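PDB 3DNF: 4-hydroxy-3-methylbut-2-enyl diphosphate reductase from Aquifex aeolicus, which catalyses the last step of the non-mevalonate isoprenoid pathway, reducing HMBPP at an iron-sulfur cluster to a mixture of isopentenyl and dimethylallyl diphosphate. Local coordinates for residues P57-G60 with E61-K64; H240-T243 with A244-Q248; K275-I278 with Q279-C282. All coordinates share one frame; numbering follows the deposited sequence.

Contact 1. Residues P57-G60 with E61-K64; sequences PSQG and EEFK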
loop_
_atom_site.group_PDB
_atom_site.type_symbol
_atom_site.label_atom_id
_atom_site.label_comp_id
_atom_site.label_asym_id
_atom_site.label_seq_id
_atom_site.Cartn_x
_atom_site.Cartn_y
_atom_site.Cartn_z
ATOM N N PRO B 57 -35.807 -10.385 17.790
ATOM C CA PRO B 57 -34.875 -10.751 16.745
ATOM C C PRO B 57 -35.633 -11.514 15.657
ATOM O O PRO B 57 -36.153 -12.607 15.909
ATOM C CB PRO B 57 -33.910 -11.670 17.470
ATOM C CG PRO B 57 -34.667 -12.253 18.571
ATOM C CD PRO B 57 -35.666 -11.227 18.998
ATOM N N SER B 58 -35.707 -10.939 14.467
ATOM C CA SER B 58 -36.394 -11.643 13.379
ATOM C C SER B 58 -35.737 -12.980 13.027
ATOM O O SER B 58 -34.519 -13.108 13.117
ATOM C CB SER B 58 -36.617 -10.749 12.180
ATOM O OG SER B 58 -35.430 -10.555 11.440
ATOM N N GLN B 59 -36.540 -13.968 12.635
ATOM C CA GLN B 59 -36.007 -15.289 12.301
ATOM C C GLN B 59 -36.092 -15.582 10.796
ATOM O O GLN B 59 -35.381 -16.449 10.302
ATOM C CB GLN B 59 -36.665 -16.392 13.147
ATOM C CG GLN B 59 -38.027 -16.876 12.717
ATOM C CD GLN B 59 -38.465 -18.178 13.439
ATOM O OE1 GLN B 59 -38.031 -19.277 13.102
ATOM N NE2 GLN B 59 -39.305 -18.036 14.424
ATOM N N GLY B 60 -36.977 -14.870 10.095
ATOM C CA GLY B 60 -37.222 -15.134 8.664
ATOM C C GLY B 60 -37.843 -13.875 8.065
ATOM O O GLY B 60 -37.241 -12.799 8.054
ATOM N N GLU B 61 -39.057 -14.034 7.547
ATOM C CA GLU B 61 -39.751 -12.938 6.903
ATOM C C GLU B 61 -41.125 -12.818 7.599
ATOM O O GLU B 61 -42.171 -12.578 6.978
ATOM C CB GLU B 61 -39.810 -13.236 5.392
ATOM C CG GLU B 61 -40.391 -12.164 4.487
ATOM C CD GLU B 61 -39.639 -10.843 4.435
ATOM O OE1 GLU B 61 -38.396 -10.734 4.507
ATOM O OE2 GLU B 61 -40.341 -9.824 4.306
ATOM N N GLU B 62 -41.126 -12.964 8.927
ATOM C CA GLU B 62 -42.391 -13.021 9.658
ATOM C C GLU B 62 -43.060 -11.661 9.908
ATOM O O GLU B 62 -44.246 -11.627 10.216
ATOM C CB GLU B 62 -42.236 -13.755 11.003
ATOM C CG GLU B 62 -41.363 -13.025 12.024
ATOM C CD GLU B 62 -39.881 -13.398 11.969
ATOM O OE1 GLU B 62 -39.305 -13.536 10.860
ATOM O OE2 GLU B 62 -39.302 -13.550 13.058
ATOM N N PHE B 63 -42.305 -10.563 9.827
ATOM C CA PHE B 63 -42.865 -9.204 10.015
ATOM C C PHE B 63 -43.867 -8.859 8.919
ATOM O O PHE B 63 -43.759 -9.331 7.779
ATOM C CB PHE B 63 -41.748 -8.147 10.139
ATOM C CG PHE B 63 -40.493 -8.496 9.342
ATOM C CD1 PHE B 63 -40.483 -8.329 7.963
ATOM C CD2 PHE B 63 -39.351 -8.998 9.965
ATOM C CE1 PHE B 63 -39.371 -8.647 7.191
ATOM C CE2 PHE B 63 -38.201 -9.311 9.191
ATOM C CZ PHE B 63 -38.237 -9.141 7.802
ATOM N N LYS B 64 -44.866 -8.067 9.288
ATOM C CA LYS B 64 -45.971 -7.751 8.401
ATOM C C LYS B 64 -46.142 -6.250 8.230
ATOM O O LYS B 64 -45.591 -5.458 8.983
ATOM C CB LYS B 64 -47.271 -8.394 8.908
ATOM C CG LYS B 64 -47.904 -7.705 10.102
ATOM C CD LYS B 64 -48.799 -8.706 10.815
ATOM C CE LYS B 64 -50.092 -8.148 11.403
ATOM N NZ LYS B 64 -50.152 -6.849 12.107
HETATM O O HOH W 1 -36.287 -11.241 5.955
#
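The carboxylate of Glu62 turns back on the chain and takes the amides of Gln59 and Gly60, one on each oxygen, which closes a small side-chain-to-backbone ring within the turn. Gln59 N gives OE2 of Glu62 a nearly straight bond of 2.8 Å (161°) on the syn lone pair, and a weak second one to OE1. Gly60 N meets Glu62 OE1, also at 2.8 Å, on the syn side but more bent. A fold in the glutamate chain at chi2 (-91°) carries the acid back over the turn, and a carboxylate suits the place because its two oxygens can serve two successive N-H groups.

On the packed side, the Phe63 ring presents its edge to Ser58, with CE2 3.7 Å from Ser58 CB. Ser58 OG is hydrogen-bonded to Thr36 O and Gly38 N, outside the turn. The outer side is looser: Gln59 and Glu61 are exposed, and a water spans Gly60 O and Glu61 OE1, while the other oxygen of Glu61 is in a salt bridge with Lys87.

This turn lies in the connection from strand 55-57, outermost in the parallel sheet it forms with strands 34-36, 68-71 and 90-93, to strand 68-71. Phe63 packs on Leu37 and Leu89, and Glu62 and Ser58 touch Tyr35 of the adjacent strand 34-36.

Contact 2. Residues H240-T243 with A244-Q248; sequences HIET and AEELQ
Glu246 reaches back across the turn to the end of the strand, where its OE2 accepts two successive amides. Glu242 N lies 2.8 Å from Glu246 OE2, and Thr243 N lies 3.0 Å from the same oxygen. Both donors come from one face of the carboxylate, well above its plane (47° and 41°), and both bonds are bent. The glutamate is long enough for this because it runs extended beyond CG (chi2 171°), and a negatively charged oxygen would be well suited to accepting two N-H groups.

In return the backbone N of Glu246 binds Thr243 O at 3.0 Å, so the residue is held at both ends. With the following bond from Leu247 N to Ala244 O, this i to i+3 pattern defines the short 3-10 turn 244-246. The methyl CG2 of Thr243 lies 3.5 Å from CG of Glu245, in the middle of that turn.

Beneath the polar clasp is an apolar layer. Ile241 CG2 rests against Glu246 CB at 3.6 Å, the two side chains sliding past each other in opposite directions. The other branch of Ile241 ends in CD1, which meets Leu247 CG at 3.8 Å, the side chains crossing at about a right angle. Branched aliphatic residues suit these buried positions, since each can fill two directions at once. The acid of Glu242 comes near that of Glu246, but its OE2 is bound by Lys219 N.

The turn leads out of edge strand 238-241, whose Ile241 pairs by backbone with Ile215 and Gly217. Ile241 and Leu247 both pack on Ile214 of strand 212-216 and on Val274 of helix 268-281.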
loop_
_atom_site.group_PDB
_atom_site.type_symbol
_atom_site.label_atom_id
_atom_site.label_comp_id
_atom_site.label_asym_id
_atom_site.label_seq_id
_atom_site.Cartn_x
_atom_site.Cartn_y
_atom_site.Cartn_z
ATOM N N HIS B 240 -10.446 -14.213 32.458
ATOM C CA HIS B 240 -11.539 -14.006 31.520
ATOM C C HIS B 240 -12.825 -14.651 32.053
ATOM O O HIS B 240 -12.799 -15.785 32.531
ATOM C CB HIS B 240 -11.175 -14.550 30.134
ATOM C CG HIS B 240 -12.348 -14.662 29.217
ATOM N ND1 HIS B 240 -12.947 -15.869 28.923
ATOM C CD2 HIS B 240 -13.072 -13.716 28.572
ATOM C CE1 HIS B 240 -13.975 -15.663 28.120
ATOM N NE2 HIS B 240 -14.070 -14.368 27.892
ATOM N N ILE B 241 -13.943 -13.921 31.997
ATOM C CA ILE B 241 -15.234 -14.441 32.477
ATOM C C ILE B 241 -16.395 -14.043 31.554
ATOM O O ILE B 241 -16.327 -13.014 30.884
ATOM C CB ILE B 241 -15.558 -13.995 33.937
ATOM C CG1 ILE B 241 -15.629 -12.469 34.046
ATOM C CG2 ILE B 241 -14.536 -14.551 34.934
ATOM C CD1 ILE B 241 -16.420 -11.978 35.243
ATOM N N GLU B 242 -17.444 -14.868 31.532
ATOM C CA GLU B 242 -18.664 -14.580 30.769
ATOM C C GLU B 242 -19.764 -13.987 31.658
ATOM O O GLU B 242 -20.623 -13.233 31.183
ATOM C CB GLU B 242 -19.173 -15.846 30.084
ATOM C CG GLU B 242 -18.388 -16.240 28.850
ATOM C CD GLU B 242 -18.948 -17.476 28.171
ATOM O OE1 GLU B 242 -19.471 -18.368 28.879
ATOM O OE2 GLU B 242 -18.855 -17.564 26.925
ATOM N N THR B 243 -19.724 -14.332 32.944
ATOM C CA THR B 243 -20.724 -13.901 33.919
ATOM C C THR B 243 -20.048 -13.552 35.243
ATOM O O THR B 243 -19.000 -14.123 35.582
ATOM C CB THR B 243 -21.794 -15.024 34.157
ATOM O OG1 THR B 243 -22.410 -15.372 32.909
ATOM C CG2 THR B 243 -22.894 -14.565 35.112
ATOM N N ALA B 244 -20.651 -12.625 35.988
ATOM C CA ALA B 244 -20.245 -12.338 37.372
ATOM C C ALA B 244 -20.195 -13.589 38.269
ATOM O O ALA B 244 -19.464 -13.612 39.269
ATOM C CB ALA B 244 -21.159 -11.287 37.983
ATOM N N GLU B 245 -20.973 -14.614 37.906
ATOM C CA GLU B 245 -21.003 -15.900 38.618
ATOM C C GLU B 245 -19.625 -16.541 38.713
ATOM O O GLU B 245 -19.336 -17.261 39.668
ATOM C CB GLU B 245 -21.957 -16.890 37.935
ATOM C CG GLU B 245 -23.437 -16.519 37.981
ATOM C CD GLU B 245 -23.956 -16.274 39.390
ATOM O OE1 GLU B 245 -24.719 -15.301 39.572
ATOM O OE2 GLU B 245 -23.607 -17.045 40.312
ATOM N N GLU B 246 -18.783 -16.270 37.722
ATOM C CA GLU B 246 -17.463 -16.887 37.636
ATOM C C GLU B 246 -16.409 -16.228 38.530
ATOM O O GLU B 246 -15.369 -16.833 38.812
ATOM C CB GLU B 246 -16.999 -16.928 36.183
ATOM C CG GLU B 246 -17.946 -17.694 35.277
ATOM C CD GLU B 246 -17.602 -17.545 33.814
ATOM O OE1 GLU B 246 -16.487 -17.938 33.408
ATOM O OE2 GLU B 246 -18.454 -17.038 33.065
ATOM N N LEU B 247 -16.689 -15.006 38.984
ATOM C CA LEU B 247 -15.789 -14.260 39.870
ATOM C C LEU B 247 -15.504 -14.999 41.175
ATOM O O LEU B 247 -16.354 -15.055 42.071
ATOM C CB LEU B 247 -16.355 -12.869 40.182
ATOM C CG LEU B 247 -16.356 -11.830 39.059
ATOM C CD1 LEU B 247 -17.283 -10.654 39.384
ATOM C CD2 LEU B 247 -14.935 -11.346 38.755
ATOM N N GLN B 248 -14.305 -15.563 41.271
ATOM C CA GLN B 248 -13.893 -16.303 42.461
ATOM C C GLN B 248 -13.442 -15.326 43.537
ATOM O O GLN B 248 -12.567 -14.495 43.280
ATOM C CB GLN B 248 -12.761 -17.277 42.134
ATOM C CG GLN B 248 -13.153 -18.394 41.174
ATOM C CD GLN B 248 -11.971 -19.247 40.749
ATOM O OE1 GLN B 248 -11.896 -19.696 39.604
ATOM N NE2 GLN B 248 -11.038 -19.472 41.667
#

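Contact 3. Residues K275-I278 with Q279-C282; sequences KSRI and QEIC
Arg277 O is gripped by two amides of the next helical turn: Ile281 N at 2.9 Å makes the sounder i to i+4 bond, and Glu280 N adds a weak i to i+3 one. Gln279 N to Lys275 O and Cys282 N to Ile278 O, both 3.0 Å and nearly straight at about 160°, repeat the i to i+4 spacing.

Arg277 and Glu280 form a salt bridge, NH2 to OE2 at 3.2 Å. The carboxylate oxygen sits 2.9 Å above one face of the guanidinium, with no N-H aimed at it, so the attraction is one of charge alone. Arg277 leaves the helix with CG anti to the backbone N and then bends at chi2 and chi3, bringing the guanidinium beside its partners. The edge of the guanidinium meets Ile281 CG1, 3.6 Å from NH1.

These residues lie in the last part of helix 268-281, which packs against the parallel sheet holding strands 3-6 and 257-262 in an open alpha/beta layer. The residues are divided accordingly: Ile278 is buried on Val258 and Ile260, while Glu280 is exposed and the aliphatic part of Arg277 packs on Leu247. Gln279 lays its amide back along the helix, OE1 3.4 Å from Ser276 CA, and touches Ile4. Lys275 is extended as far as CE, packing on Ile260 and Ile6 and bringing CE to 4.1 Å from NE2 of Gln279.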
loop_
_atom_site.group_PDB
_atom_site.type_symbol
_atom_site.label_atom_id
_atom_site.label_comp_id
_atom_site.label_asym_id
_atom_site.label_seq_id
_atom_site.Cartn_x
_atom_site.Cartn_y
_atom_site.Cartn_z
ATOM N N LYS B 275 -18.932 -5.474 38.215
ATOM C CA LYS B 275 -18.422 -4.443 39.115
ATOM C C LYS B 275 -19.019 -4.547 40.517
ATOM O O LYS B 275 -18.285 -4.519 41.504
ATOM C CB LYS B 275 -18.656 -3.041 38.533
ATOM C CG LYS B 275 -18.248 -1.886 39.446
ATOM C CD LYS B 275 -18.440 -0.558 38.746
ATOM C CE LYS B 275 -18.095 0.583 39.667
ATOM N NZ LYS B 275 -17.439 1.663 38.890
ATOM N N SER B 276 -20.339 -4.664 40.617
ATOM C CA SER B 276 -20.950 -4.685 41.946
ATOM C C SER B 276 -20.852 -6.041 42.653
ATOM O O SER B 276 -21.038 -6.121 43.868
ATOM C CB SER B 276 -22.380 -4.135 41.937
ATOM O OG SER B 276 -23.101 -4.577 40.815
ATOM N N ARG B 277 -20.547 -7.098 41.901
ATOM C CA ARG B 277 -20.222 -8.389 42.520
ATOM C C ARG B 277 -18.812 -8.329 43.106
ATOM O O ARG B 277 -18.564 -8.872 44.186
ATOM C CB ARG B 277 -20.420 -9.564 41.535
ATOM C CG ARG B 277 -19.837 -10.943 41.941
ATOM C CD ARG B 277 -19.850 -11.254 43.445
ATOM N NE ARG B 277 -20.955 -12.102 43.877
ATOM C CZ ARG B 277 -20.923 -12.883 44.953
ATOM N NH1 ARG B 277 -19.837 -12.936 45.720
ATOM N NH2 ARG B 277 -21.982 -13.619 45.264
ATOM N N ILE B 278 -17.900 -7.650 42.410
ATOM C CA ILE B 278 -16.548 -7.409 42.941
ATOM C C ILE B 278 -16.610 -6.572 44.224
ATOM O O ILE B 278 -15.913 -6.870 45.198
ATOM C CB ILE B 278 -15.607 -6.781 41.875
ATOM C CG1 ILE B 278 -15.299 -7.811 40.779
ATOM C CG2 ILE B 278 -14.313 -6.279 42.505
ATOM C CD1 ILE B 278 -14.655 -7.240 39.535
ATOM N N GLN B 279 -17.470 -5.553 44.228
ATOM C CA GLN B 279 -17.730 -4.749 45.431
ATOM C C GLN B 279 -18.382 -5.551 46.562
ATOM O O GLN B 279 -18.221 -5.211 47.736
ATOM C CB GLN B 279 -18.581 -3.522 45.094
ATOM C CG GLN B 279 -17.782 -2.372 44.501
ATOM C CD GLN B 279 -18.641 -1.377 43.741
ATOM O OE1 GLN B 279 -19.656 -1.739 43.145
ATOM N NE2 GLN B 279 -18.230 -0.113 43.751
ATOM N N GLU B 280 -19.114 -6.603 46.195
ATOM C CA GLU B 280 -19.742 -7.516 47.148
ATOM C C GLU B 280 -18.731 -8.519 47.714
ATOM O O GLU B 280 -18.880 -8.987 48.844
ATOM C CB GLU B 280 -20.902 -8.262 46.483
ATOM C CG GLU B 280 -21.841 -8.945 47.461
ATOM C CD GLU B 280 -22.379 -10.260 46.937
ATOM O OE1 GLU B 280 -23.220 -10.238 46.015
ATOM O OE2 GLU B 280 -21.965 -11.317 47.460
ATOM N N ILE B 281 -17.718 -8.850 46.914
ATOM C CA ILE B 281 -16.601 -9.691 47.358
ATOM C C ILE B 281 -15.702 -8.918 48.336
ATOM O O ILE B 281 -15.232 -9.477 49.334
ATOM C CB ILE B 281 -15.794 -10.257 46.151
ATOM C CG1 ILE B 281 -16.618 -11.323 45.422
ATOM C CG2 ILE B 281 -14.446 -10.838 46.600
ATOM C CD1 ILE B 281 -16.059 -11.728 44.078
ATOM N N CYS B 282 -15.477 -7.636 48.048
ATOM C CA CYS B 282 -14.763 -6.741 48.961
ATOM C C CYS B 282 -15.769 -5.825 49.653
ATOM O O CYS B 282 -15.598 -5.454 50.811
ATOM C CB CYS B 282 -13.728 -5.899 48.206
ATOM S SG CYS B 282 -13.082 -6.641 46.665
#

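How the contacts relate
Contacts 2 and 3 belong to the same parallel-sheet lobe and touch: Leu247 CD1 packs on Arg277 CG at 3.6 Å and on Ile278 CG1, so the turn after strand 238-241 lies against helix 268-281. Contact 1 is in another sheet's lobe, its centre about 34 Å from that of contact 2 and about 40 Å from that of contact 3. Even so, contacts 1 and 2 share a device, a glutamate returning to two backbone amides just after an edge strand, using two oxygens in contact 1 and one in contact 2. Contact 2 is partly buried, while contacts 1 and 3 are surface contacts; contact 3 relies on helical bonds and a salt bridge.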